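Local coordinates for glutathione S-transferase (Agrobacterium tumefaciens, PDB 3LQ7), which probably conjugates glutathione to electrophilic substrates, as other members of the glutathione S-transferase superfamily do, at residues Pro19-Phe24 with Tyr51-Leu56; Asp37-Trp42 with Asp180-Cys185; Glu45-Pro50 with Gln97-Leu102; Phe72-Ser77 with Leu85-Ala90. One frame throughout, in Å; residues are numbered along the deposited sequence.

Contact 1. Residues Pro19-Phe24 with Tyr51-Leu56; sequences PTITVF and YHVRRL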
# COMPACT_ATOMS: atom_id res chain seq x y z
N PRO A 19 -21.24 8.37 -8.54
CA PRO A 19 -20.03 7.63 -8.88
C PRO A 19 -20.33 6.42 -9.76
O PRO A 19 -21.38 5.78 -9.60
CB PRO A 19 -19.51 7.15 -7.52
CG PRO A 19 -20.14 8.03 -6.53
CD PRO A 19 -21.47 8.38 -7.08
N THR A 20 -19.41 6.11 -10.67
CA THR A 20 -19.50 4.92 -11.50
C THR A 20 -18.24 4.09 -11.31
O THR A 20 -17.13 4.54 -11.61
CB THR A 20 -19.68 5.28 -12.99
OG1 THR A 20 -20.92 5.99 -13.17
CG2 THR A 20 -19.68 4.03 -13.87
N ILE A 21 -18.40 2.87 -10.80
CA ILE A 21 -17.27 1.97 -10.64
C ILE A 21 -17.31 0.87 -11.68
O ILE A 21 -18.38 0.55 -12.22
CB ILE A 21 -17.16 1.37 -9.22
CG1 ILE A 21 -18.40 0.54 -8.87
CG2 ILE A 21 -16.91 2.49 -8.20
CD1 ILE A 21 -18.17 -0.51 -7.79
N THR A 22 -16.15 0.31 -11.98
CA THR A 22 -16.04 -0.76 -12.96
C THR A 22 -15.57 -2.05 -12.31
O THR A 22 -14.55 -2.09 -11.62
CB THR A 22 -15.07 -0.41 -14.10
OG1 THR A 22 -13.78 -0.10 -13.55
CG2 THR A 22 -15.60 0.78 -14.91
N VAL A 23 -16.35 -3.10 -12.53
CA VAL A 23 -16.02 -4.44 -12.07
C VAL A 23 -15.85 -5.33 -13.29
O VAL A 23 -16.24 -4.95 -14.40
CB VAL A 23 -17.12 -5.03 -11.13
CG1 VAL A 23 -17.35 -4.11 -9.94
CG2 VAL A 23 -18.43 -5.30 -11.88
N PHE A 24 -15.24 -6.50 -13.10
CA PHE A 24 -15.17 -7.50 -14.16
C PHE A 24 -16.50 -8.25 -14.28
O PHE A 24 -17.15 -8.54 -13.26
CB PHE A 24 -14.01 -8.48 -13.94
CG PHE A 24 -12.67 -7.95 -14.39
CD1 PHE A 24 -11.55 -8.05 -13.57
CD2 PHE A 24 -12.52 -7.35 -15.65
CE1 PHE A 24 -10.30 -7.56 -13.99
CE2 PHE A 24 -11.28 -6.85 -16.07
CZ PHE A 24 -10.17 -6.96 -15.24
N TYR A 51 -24.55 4.18 -6.53
CA TYR A 51 -23.47 4.12 -7.50
C TYR A 51 -23.81 3.27 -8.72
O TYR A 51 -24.54 2.28 -8.61
CB TYR A 51 -22.17 3.63 -6.85
CG TYR A 51 -22.22 2.23 -6.26
CD1 TYR A 51 -21.72 1.14 -6.98
CD2 TYR A 51 -22.72 2.00 -4.97
CE1 TYR A 51 -21.75 -0.15 -6.44
CE2 TYR A 51 -22.75 0.71 -4.43
CZ TYR A 51 -22.26 -0.36 -5.17
OH TYR A 51 -22.28 -1.64 -4.66
N HIS A 52 -23.27 3.66 -9.87
CA HIS A 52 -23.48 2.93 -11.11
C HIS A 52 -22.34 1.94 -11.33
O HIS A 52 -21.22 2.17 -10.90
CB HIS A 52 -23.62 3.89 -12.29
CG HIS A 52 -24.70 4.91 -12.11
ND1 HIS A 52 -26.01 4.69 -12.47
CD2 HIS A 52 -24.67 6.16 -11.58
CE1 HIS A 52 -26.74 5.75 -12.18
NE2 HIS A 52 -25.95 6.66 -11.64
N VAL A 53 -22.65 0.83 -11.99
CA VAL A 53 -21.69 -0.26 -12.18
C VAL A 53 -21.56 -0.58 -13.67
O VAL A 53 -22.56 -0.73 -14.36
CB VAL A 53 -22.11 -1.54 -11.39
CG1 VAL A 53 -21.12 -2.67 -11.58
CG2 VAL A 53 -22.26 -1.25 -9.90
N ARG A 54 -20.32 -0.66 -14.16
CA ARG A 54 -20.05 -1.14 -15.51
C ARG A 54 -19.23 -2.42 -15.52
O ARG A 54 -18.23 -2.53 -14.82
CB ARG A 54 -19.34 -0.07 -16.34
CG ARG A 54 -20.23 1.09 -16.79
CD ARG A 54 -19.51 1.96 -17.82
NE ARG A 54 -18.16 2.31 -17.38
CZ ARG A 54 -17.28 2.99 -18.11
NH1 ARG A 54 -16.08 3.25 -17.61
NH2 ARG A 54 -17.59 3.42 -19.33
N ARG A 55 -19.67 -3.39 -16.32
CA ARG A 55 -18.97 -4.66 -16.46
C ARG A 55 -17.95 -4.62 -17.61
O ARG A 55 -18.27 -4.16 -18.71
CB ARG A 55 -19.97 -5.80 -16.67
CG ARG A 55 -20.83 -6.15 -15.46
CD ARG A 55 -22.27 -5.67 -15.61
NE ARG A 55 -23.16 -6.21 -14.58
CZ ARG A 55 -23.83 -7.36 -14.68
NH1 ARG A 55 -23.73 -8.12 -15.76
NH2 ARG A 55 -24.61 -7.75 -13.68
N LEU A 56 -16.73 -5.09 -17.35
CA LEU A 56 -15.62 -5.01 -18.32
C LEU A 56 -15.08 -6.35 -18.81
O LEU A 56 -15.28 -7.39 -18.17
CB LEU A 56 -14.45 -4.20 -17.73
CG LEU A 56 -14.58 -2.72 -17.37
CD1 LEU A 56 -13.24 -2.22 -16.87
CD2 LEU A 56 -15.06 -1.86 -18.54
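With chi1 of Ile-21 at 62° and that of Tyr-51 at 61°, CG1 of Ile-21 and CG of Tyr-51 each stand between the backbone N and the carbonyl carbon of their residue, and CD1 of Ile-21 comes to 3.8 Å from CE1 of Tyr-51. Ile-21 lies in, and Tyr-51 leads into, the parallel strands 20-24 and 52-56 of the beta-alpha-beta unit of the thioredoxin-like N-terminal domain, connected through helix 38-47. Five backbone hydrogen bonds hold the strands together. His-52 N and Ile-21 N donate to Pro-19 O and His-52 O, Arg-54 N and Val-23 N to Ile-21 O and Arg-54 O. The fifth, from Leu-56 N to Val-23 O, is the most bent, with 139° at the hydrogen. On the sheet face that carries Ile-21, Val-23 and Val-53, CG2 of Val-23 meets CG1 of Val-53 at 3.8 Å, and Val-40 and Arg-41 of the connecting helix pack against this layer. Across the other face Thr-22 and Arg-54 run side by side. Arg-54 NH1 makes a salt bridge with Glu-79, and the guanidinium edge lies against the Thr-22 methyl, NH1 to CG2 3.7 Å. Where the strands end, Leu-56 O lies in the plane of the Phe-24 ring, 3.7 Å from CD2 at its edge.

Contact 2. Residues Asp37-Trp42 with Asp180-Cys185; sequences DMPVRW and DILMIC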
# COMPACT_ATOMS: atom_id res chain seq x y z
N ASP A 37 -12.60 -4.87 -6.05
CA ASP A 37 -13.79 -4.03 -6.09
C ASP A 37 -14.64 -4.19 -4.83
O ASP A 37 -15.50 -3.35 -4.54
CB ASP A 37 -14.63 -4.30 -7.35
CG ASP A 37 -15.25 -5.68 -7.36
OD1 ASP A 37 -16.46 -5.80 -7.05
OD2 ASP A 37 -14.54 -6.64 -7.68
N MET A 38 -14.39 -5.26 -4.07
CA MET A 38 -15.10 -5.46 -2.81
C MET A 38 -14.92 -4.34 -1.77
O MET A 38 -15.92 -3.90 -1.19
CB MET A 38 -14.85 -6.85 -2.21
CG MET A 38 -15.78 -7.21 -1.05
SD MET A 38 -17.54 -7.11 -1.47
CE MET A 38 -18.24 -7.32 0.14
N PRO A 39 -13.67 -3.86 -1.52
CA PRO A 39 -13.53 -2.75 -0.56
C PRO A 39 -14.25 -1.47 -1.01
O PRO A 39 -14.80 -0.76 -0.17
CB PRO A 39 -12.03 -2.49 -0.52
CG PRO A 39 -11.40 -3.75 -0.99
CD PRO A 39 -12.34 -4.36 -1.96
N VAL A 40 -14.24 -1.21 -2.31
CA VAL A 40 -14.89 -0.05 -2.90
C VAL A 40 -16.40 -0.09 -2.69
O VAL A 40 -16.98 0.84 -2.11
CB VAL A 40 -14.54 0.06 -4.40
CG1 VAL A 40 -15.28 1.22 -5.06
CG2 VAL A 40 -13.04 0.21 -4.56
N ARG A 41 -17.00 -1.19 -3.15
CA ARG A 41 -18.43 -1.48 -2.98
C ARG A 41 -18.86 -1.38 -1.53
O ARG A 41 -19.84 -0.70 -1.22
CB ARG A 41 -18.76 -2.88 -3.49
CG ARG A 41 -19.02 -3.01 -4.97
CD ARG A 41 -19.45 -4.45 -5.27
NE ARG A 41 -19.65 -4.73 -6.69
CZ ARG A 41 -20.74 -4.41 -7.38
NH1 ARG A 41 -20.83 -4.72 -8.67
NH2 ARG A 41 -21.75 -3.77 -6.79
N TRP A 42 -18.12 -2.05 -0.64
CA TRP A 42 -18.39 -1.99 0.79
C TRP A 42 -18.40 -0.54 1.31
O TRP A 42 -19.32 -0.16 2.03
CB TRP A 42 -17.36 -2.82 1.56
CG TRP A 42 -17.61 -3.03 3.03
CD1 TRP A 42 -18.58 -2.47 3.81
CD2 TRP A 42 -16.83 -3.85 3.91
NE1 TRP A 42 -18.47 -2.90 5.11
CE2 TRP A 42 -17.40 -3.75 5.20
CE3 TRP A 42 -15.70 -4.66 3.72
CZ2 TRP A 42 -16.88 -4.43 6.30
CZ3 TRP A 42 -15.18 -5.34 4.82
CH2 TRP A 42 -15.77 -5.22 6.09
N ASP A 180 -10.66 -0.62 8.51
CA ASP A 180 -11.23 -1.91 8.82
C ASP A 180 -11.73 -2.60 7.55
O ASP A 180 -11.53 -3.80 7.39
CB ASP A 180 -12.34 -1.81 9.87
CG ASP A 180 -11.82 -1.32 11.21
OD1 ASP A 180 -10.92 -1.95 11.80
OD2 ASP A 180 -12.34 -0.29 11.70
N ILE A 181 -12.34 -1.84 6.65
CA ILE A 181 -12.73 -2.35 5.32
C ILE A 181 -11.53 -2.94 4.56
O ILE A 181 -11.63 -4.04 4.01
CB ILE A 181 -13.34 -1.25 4.45
CG1 ILE A 181 -14.68 -0.79 5.03
CG2 ILE A 181 -13.54 -1.73 3.01
CD1 ILE A 181 -15.25 0.43 4.35
N LEU A 182 -10.43 -2.20 4.54
CA LEU A 182 -9.25 -2.63 3.82
C LEU A 182 -8.59 -3.84 4.48
O LEU A 182 -8.27 -4.81 3.80
CB LEU A 182 -8.26 -1.48 3.65
CG LEU A 182 -8.64 -0.35 2.70
CD1 LEU A 182 -7.51 0.66 2.63
CD2 LEU A 182 -8.98 -0.86 1.31
N MET A 183 -8.44 -3.80 5.81
CA MET A 183 -7.85 -4.91 6.55
C MET A 183 -8.70 -6.18 6.46
O MET A 183 -8.15 -7.27 6.26
CB MET A 183 -7.60 -4.53 8.02
CG MET A 183 -6.75 -5.56 8.79
SD MET A 183 -5.09 -5.75 8.09
CE MET A 183 -4.31 -4.30 8.82
N ILE A 184 -10.02 -6.03 6.58
CA ILE A 184 -10.93 -7.18 6.52
C ILE A 184 -10.96 -7.81 5.13
O ILE A 184 -10.92 -9.03 5.02
CB ILE A 184 -12.34 -6.88 7.11
CG1 ILE A 184 -12.24 -6.86 8.64
CG2 ILE A 184 -13.37 -7.94 6.71
CD1 ILE A 184 -13.36 -6.17 9.38
N CYS A 185 -10.97 -7.00 4.08
CA CYS A 185 -10.96 -7.54 2.72
C CYS A 185 -9.63 -8.23 2.38
O CYS A 185 -9.61 -9.26 1.69
CB CYS A 185 -11.30 -6.45 1.70
SG CYS A 185 -13.05 -5.95 1.75
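Met-38 opens the contact, its CG lying 4.1 Å from SG of Cys-185. Pro-39, next in sequence, packs its ring on the facing helix. Its CB touches CD2 of Leu-182 at 3.9 Å, its CG rests on CB of Cys-185 at 3.8 Å, and its carbonyl O is met by the Ile-181 methyl CG2 at 3.6 Å. The two helix segments run roughly antiparallel, at 143° between their directions and 9.5 Å between their axes. This is the interface between the two domains of the glutathione S-transferase fold: helix 38-47 belongs to the thioredoxin-like domain, and helix 178-188 to the all-helical one. Asp-180 OD2 accepts from the backbone N of Ser-177, just before the latter helix, consistent with the N-capping box familiar at this place in the family. One turn beyond Met-38 comes Trp-42, whose CG is anti to the backbone N (chi1 -171°), which carries the indole out to Ile-181, Ile-184 and Cys-185. Ile-181 CG1 sits over one face, 4.0 Å from the centroid of the five-membered ring and 14° off its normal, a CH-pi contact. At the rim, near the ring plane, Cys-185 SG approaches CE3 to 3.5 Å, a sulfur-aromatic contact at the edge, and the Ile-184 methyl CG2 reaches CH2 at 3.7 Å. The ring nitrogen NE1 donates to Glu-46 OE2, which satisfies the polar atom of this buried indole and helps to fix its rotation, while Phe-215 packs against it edge-to-face.

Contact 3. Residues Glu45-Pro50 with Gln97-Leu102; sequences EEVGQP and QHHSGL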
# COMPACT_ATOMS: atom_id res chain seq x y z
N GLU A 45 -21.43 1.40 0.11
CA GLU A 45 -22.59 0.92 0.85
C GLU A 45 -22.59 1.39 2.30
O GLU A 45 -23.65 1.61 2.89
CB GLU A 45 -22.68 -0.61 0.81
CG GLU A 45 -23.06 -1.22 -0.56
CD GLU A 45 -24.45 -0.84 -1.07
OE1 GLU A 45 -25.33 -0.48 -0.26
OE2 GLU A 45 -24.65 -0.90 -2.30
N GLU A 46 -21.40 1.55 2.88
CA GLU A 46 -21.25 1.92 4.28
C GLU A 46 -21.60 3.39 4.48
O GLU A 46 -21.99 3.83 5.57
CB GLU A 46 -19.82 1.65 4.73
CG GLU A 46 -19.62 1.55 6.23
CD GLU A 46 -20.35 0.39 6.85
OE1 GLU A 46 -21.37 0.64 7.52
OE2 GLU A 46 -19.91 -0.77 6.68
N VAL A 47 -21.48 4.13 3.38
CA VAL A 47 -21.63 5.56 3.32
C VAL A 47 -23.01 5.92 2.74
O VAL A 47 -23.53 7.03 2.93
CB VAL A 47 -20.40 6.13 2.54
CG1 VAL A 47 -20.77 7.08 1.42
CG2 VAL A 47 -19.37 6.70 3.51
N GLY A 48 -23.63 4.94 2.08
CA GLY A 48 -24.99 5.08 1.58
C GLY A 48 -25.07 5.84 0.28
O GLY A 48 -26.10 6.41 -0.05
N GLN A 49 -23.96 5.84 -0.47
CA GLN A 49 -23.90 6.51 -1.76
C GLN A 49 -24.36 5.56 -2.86
O GLN A 49 -23.74 4.51 -3.06
CB GLN A 49 -22.48 7.04 -2.02
CG GLN A 49 -22.30 7.82 -3.34
CD GLN A 49 -23.08 9.14 -3.40
OE1 GLN A 49 -23.17 9.87 -2.41
NE2 GLN A 49 -23.63 9.44 -4.57
N PRO A 50 -25.45 5.91 -3.57
CA PRO A 50 -25.87 5.15 -4.75
C PRO A 50 -24.83 5.28 -5.86
O PRO A 50 -24.29 6.37 -6.08
CB PRO A 50 -27.18 5.83 -5.16
CG PRO A 50 -27.65 6.53 -3.93
CD PRO A 50 -26.41 6.99 -3.27
N GLN A 97 -13.39 10.51 2.80
CA GLN A 97 -13.16 11.90 3.21
C GLN A 97 -14.18 12.88 2.64
O GLN A 97 -14.29 14.01 3.10
CB GLN A 97 -11.71 12.35 2.93
CG GLN A 97 -11.30 12.40 1.47
CD GLN A 97 -9.80 12.19 1.28
OE1 GLN A 97 -9.06 12.00 2.24
NE2 GLN A 97 -9.35 12.22 0.03
N HIS A 98 -14.94 12.42 1.64
CA HIS A 98 -16.05 13.18 1.09
C HIS A 98 -17.40 12.77 1.68
O HIS A 98 -18.44 13.29 1.26
CB HIS A 98 -16.07 13.07 -0.43
CG HIS A 98 -15.06 13.94 -1.12
ND1 HIS A 98 -13.71 13.71 -1.03
CD2 HIS A 98 -15.21 15.03 -1.90
CE1 HIS A 98 -13.06 14.63 -1.73
NE2 HIS A 98 -13.96 15.44 -2.27
N HIS A 99 -17.38 11.83 2.63
CA HIS A 99 -18.59 11.44 3.36
C HIS A 99 -18.30 11.12 4.82
O HIS A 99 -17.15 10.89 5.20
CB HIS A 99 -19.25 10.22 2.73
CG HIS A 99 -19.63 10.40 1.29
ND1 HIS A 99 -18.79 10.05 0.26
CD2 HIS A 99 -20.75 10.91 0.72
CE1 HIS A 99 -19.38 10.33 -0.89
NE2 HIS A 99 -20.57 10.85 -0.64
N SER A 100 -19.36 11.10 5.62
CA SER A 100 -19.28 10.76 7.03
C SER A 100 -19.30 9.25 7.25
O SER A 100 -19.84 8.49 6.44
CB SER A 100 -20.45 11.42 7.77
OG SER A 100 -20.71 10.79 9.02
N GLY A 101 -18.71 8.81 8.36
CA GLY A 101 -18.84 7.42 8.80
C GLY A 101 -17.60 6.54 8.73
O GLY A 101 -17.51 5.56 9.46
N LEU A 102 -16.65 6.89 7.86
CA LEU A 102 -15.48 6.03 7.62
C LEU A 102 -14.16 6.58 8.13
O LEU A 102 -13.19 5.84 8.24
CB LEU A 102 -15.36 5.67 6.13
CG LEU A 102 -16.45 4.76 5.56
CD1 LEU A 102 -16.19 4.47 4.10
CD2 LEU A 102 -16.54 3.47 6.35
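The C-terminal end of helix 38-47 meets the connection between the two domains of the glutathione S-transferase fold, the loop that leaves helix 88-97 for helix 107-137. Glu-46 and Val-47, in the last turn of the helix, and Gln-49, just beyond it, turn towards His-99 and Leu-102 of that loop; between them Gly-48 adopts a positive phi of 81°, and the chain leaves the helix. Val-47 makes the central contact. Its chi1 of 130° lies away from the staggered positions and directs both methyls at the loop. CG1 sits above one face of the His-99 imidazole, 3.8 Å from the ring centroid and displaced towards the rim, a CH-pi contact. This methyl lies 3.5 Å from CG of His-99, the ring atom nearest to it. CG2 instead touches Ser-100 O at 3.5 Å and Leu-102 CD1 at 3.9 Å. Leu-102 also lays its other methyl, CD2, on the aliphatic part of Glu-46, 3.6 Å from CG. The carboxylate beyond is engaged by Arg-212 in a salt bridge. On the imidazole of His-99, ND1 is hydrogen-bonded to Ile-95 O in helix 88-97, whereas NE2 makes no more than a weak, bent bond to Gln-49. The Gln-49 amide is turned 40° from the ring plane, and its OE1 stands 3.3 Å from NE2 of His-99.

Contact 4. Residues Phe72-Ser77 with Leu85-Ala90; sequences FGQIPS and LFESGA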
# COMPACT_ATOMS: atom_id res chain seq x y z
N PHE A 72 -2.40 0.86 -14.81
CA PHE A 72 -2.07 -0.55 -14.56
C PHE A 72 -3.15 -1.51 -15.04
O PHE A 72 -3.06 -2.72 -14.83
CB PHE A 72 -1.70 -0.75 -13.08
CG PHE A 72 -0.59 0.15 -12.63
CD1 PHE A 72 -0.86 1.33 -11.95
CD2 PHE A 72 0.74 -0.17 -12.92
CE1 PHE A 72 0.16 2.18 -11.55
CE2 PHE A 72 1.77 0.68 -12.52
CZ PHE A 72 1.48 1.85 -11.84
N GLY A 73 -4.17 -0.94 -15.68
CA GLY A 73 -5.19 -1.68 -16.43
C GLY A 73 -6.05 -2.63 -15.61
O GLY A 73 -6.68 -3.54 -16.16
N GLN A 74 -6.08 -2.41 -14.30
CA GLN A 74 -6.80 -3.28 -13.38
C GLN A 74 -8.22 -2.79 -13.18
O GLN A 74 -8.70 -1.87 -13.86
CB GLN A 74 -6.11 -3.33 -12.01
CG GLN A 74 -4.66 -2.88 -11.95
CD GLN A 74 -4.12 -2.86 -10.53
OE1 GLN A 74 -3.87 -3.90 -9.92
NE2 GLN A 74 -3.94 -1.66 -9.98
N ILE A 75 -8.90 -3.45 -12.25
CA ILE A 75 -10.12 -2.95 -11.66
C ILE A 75 -9.82 -2.75 -10.15
O ILE A 75 -8.90 -3.39 -9.62
CB ILE A 75 -11.35 -3.90 -11.92
CG1 ILE A 75 -11.20 -5.25 -11.21
CG2 ILE A 75 -11.63 -4.06 -13.41
CD1 ILE A 75 -12.06 -5.40 -9.95
N PRO A 76 -10.57 -1.87 -9.47
CA PRO A 76 -11.65 -1.04 -10.00
C PRO A 76 -11.20 0.36 -10.42
O PRO A 76 -10.22 0.89 -9.88
CB PRO A 76 -12.63 -0.95 -8.83
CG PRO A 76 -11.80 -1.13 -7.62
CD PRO A 76 -10.50 -1.78 -8.00
N SER A 77 -11.91 0.92 -11.38
CA SER A 77 -11.80 2.33 -11.66
C SER A 77 -12.95 3.01 -10.94
O SER A 77 -13.99 2.40 -10.70
CB SER A 77 -11.87 2.61 -13.16
OG SER A 77 -13.20 2.81 -13.60
N LEU A 85 -10.36 7.83 -10.67
CA LEU A 85 -9.45 7.24 -9.69
C LEU A 85 -9.12 5.77 -9.93
O LEU A 85 -9.88 5.03 -10.55
CB LEU A 85 -9.99 7.41 -8.27
CG LEU A 85 -9.59 8.70 -7.57
CD1 LEU A 85 -10.43 8.87 -6.33
CD2 LEU A 85 -8.11 8.71 -7.24
N PHE A 86 -7.95 5.39 -9.44
CA PHE A 86 -7.49 4.00 -9.46
C PHE A 86 -6.86 3.72 -8.11
O PHE A 86 -6.75 4.63 -7.29
CB PHE A 86 -6.52 3.75 -10.62
CG PHE A 86 -5.27 4.62 -10.60
CD1 PHE A 86 -4.03 4.05 -10.29
CD2 PHE A 86 -5.32 5.97 -10.94
CE1 PHE A 86 -2.87 4.83 -10.28
CE2 PHE A 86 -4.16 6.76 -10.94
CZ PHE A 86 -2.94 6.18 -10.60
N GLU A 87 -6.45 2.46 -7.89
CA GLU A 87 -6.00 1.95 -6.58
C GLU A 87 -7.11 1.93 -5.54
O GLU A 87 -7.64 2.98 -5.17
CB GLU A 87 -4.76 2.69 -6.04
CG GLU A 87 -3.53 2.59 -6.92
CD GLU A 87 -2.86 1.22 -6.84
OE1 GLU A 87 -2.24 0.81 -7.86
OE2 GLU A 87 -2.94 0.57 -5.78
N SER A 88 -7.43 0.73 -5.06
CA SER A 88 -8.48 0.50 -4.06
C SER A 88 -8.29 1.35 -2.82
O SER A 88 -9.27 1.83 -2.26
CB SER A 88 -8.54 -0.97 -3.66
OG SER A 88 -9.07 -1.75 -4.71
N GLY A 89 -7.04 1.49 -2.39
CA GLY A 89 -6.69 2.32 -1.24
C GLY A 89 -7.15 3.75 -1.41
O GLY A 89 -7.82 4.28 -0.54
N ALA A 90 -6.81 4.35 -2.55
CA ALA A 90 -7.12 5.74 -2.84
C ALA A 90 -8.59 6.00 -3.13
O ALA A 90 -9.10 7.08 -2.82
CB ALA A 90 -6.29 6.21 -3.99
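The phenyl ring of Phe-72 presents its edge to Phe-86, with CE1 of Phe-86 near the plane of the Phe-72 ring and 4.2 Å from CE1 of Phe-72. The Phe-86 ring also packs edge-to-face with Trp-116 of the second subunit, which places this pair at the dimer interface. Nearby the amide of Gln-74 and the carboxylate of Glu-87 cross with their planes 48° apart, NE2 of Gln-74 being 3.7 Å from OE1 of Glu-87. The carboxylate is instead gripped by the second subunit, OE1 by Thr-123 and OE2 by Asn-122. Glu-87 takes a positive phi of 66° at the N-cap position of helix 88-97. The peptide bond before Pro-76 is cis, the cis-proline loop of the thioredoxin fold, which in related transferases borders the glutathione site together with the start of this helix. CD of Pro-76 rests on OG of Ser-88 at 3.6 Å, and that hydroxyl is hydrogen-bonded to Arg-36 O. Beyond it Ser-77 CA makes a CA-H...O contact of 3.5 Å with Leu-85 O. The contact thus spans the hairpin of strands 78-80 and 83-85: Ser-77 pairs with strand 20-24 through its backbone, while Pro-76 and Leu-85 pack on Ile-91 of helix 88-97.

Helix 38-47 ties the set together: contact 1 spans the strands that flank it in the chain, while contacts 2 and 3 use its N-terminal part and its C-terminal end. Between contacts 1 and 2, Tyr-51 OH lies 3.1 Å from Arg-41 NH2, a weak hydrogen bond. Contacts 1 and 4 share a hydroxyl pair, Thr-22 OG1 to Ser-77 OG at 3.0 Å. Val-40 CG2 of the segment 37-42 packs 3.6 Å from CG of the cis-proline Pro-76, and Ile-181 CD1 joins contact 2 to Leu-102 CD2 of contact 3. Contacts 3 and 4 stay apart, about 18 Å between centres; the probable glutathione site would lie beside contact 4.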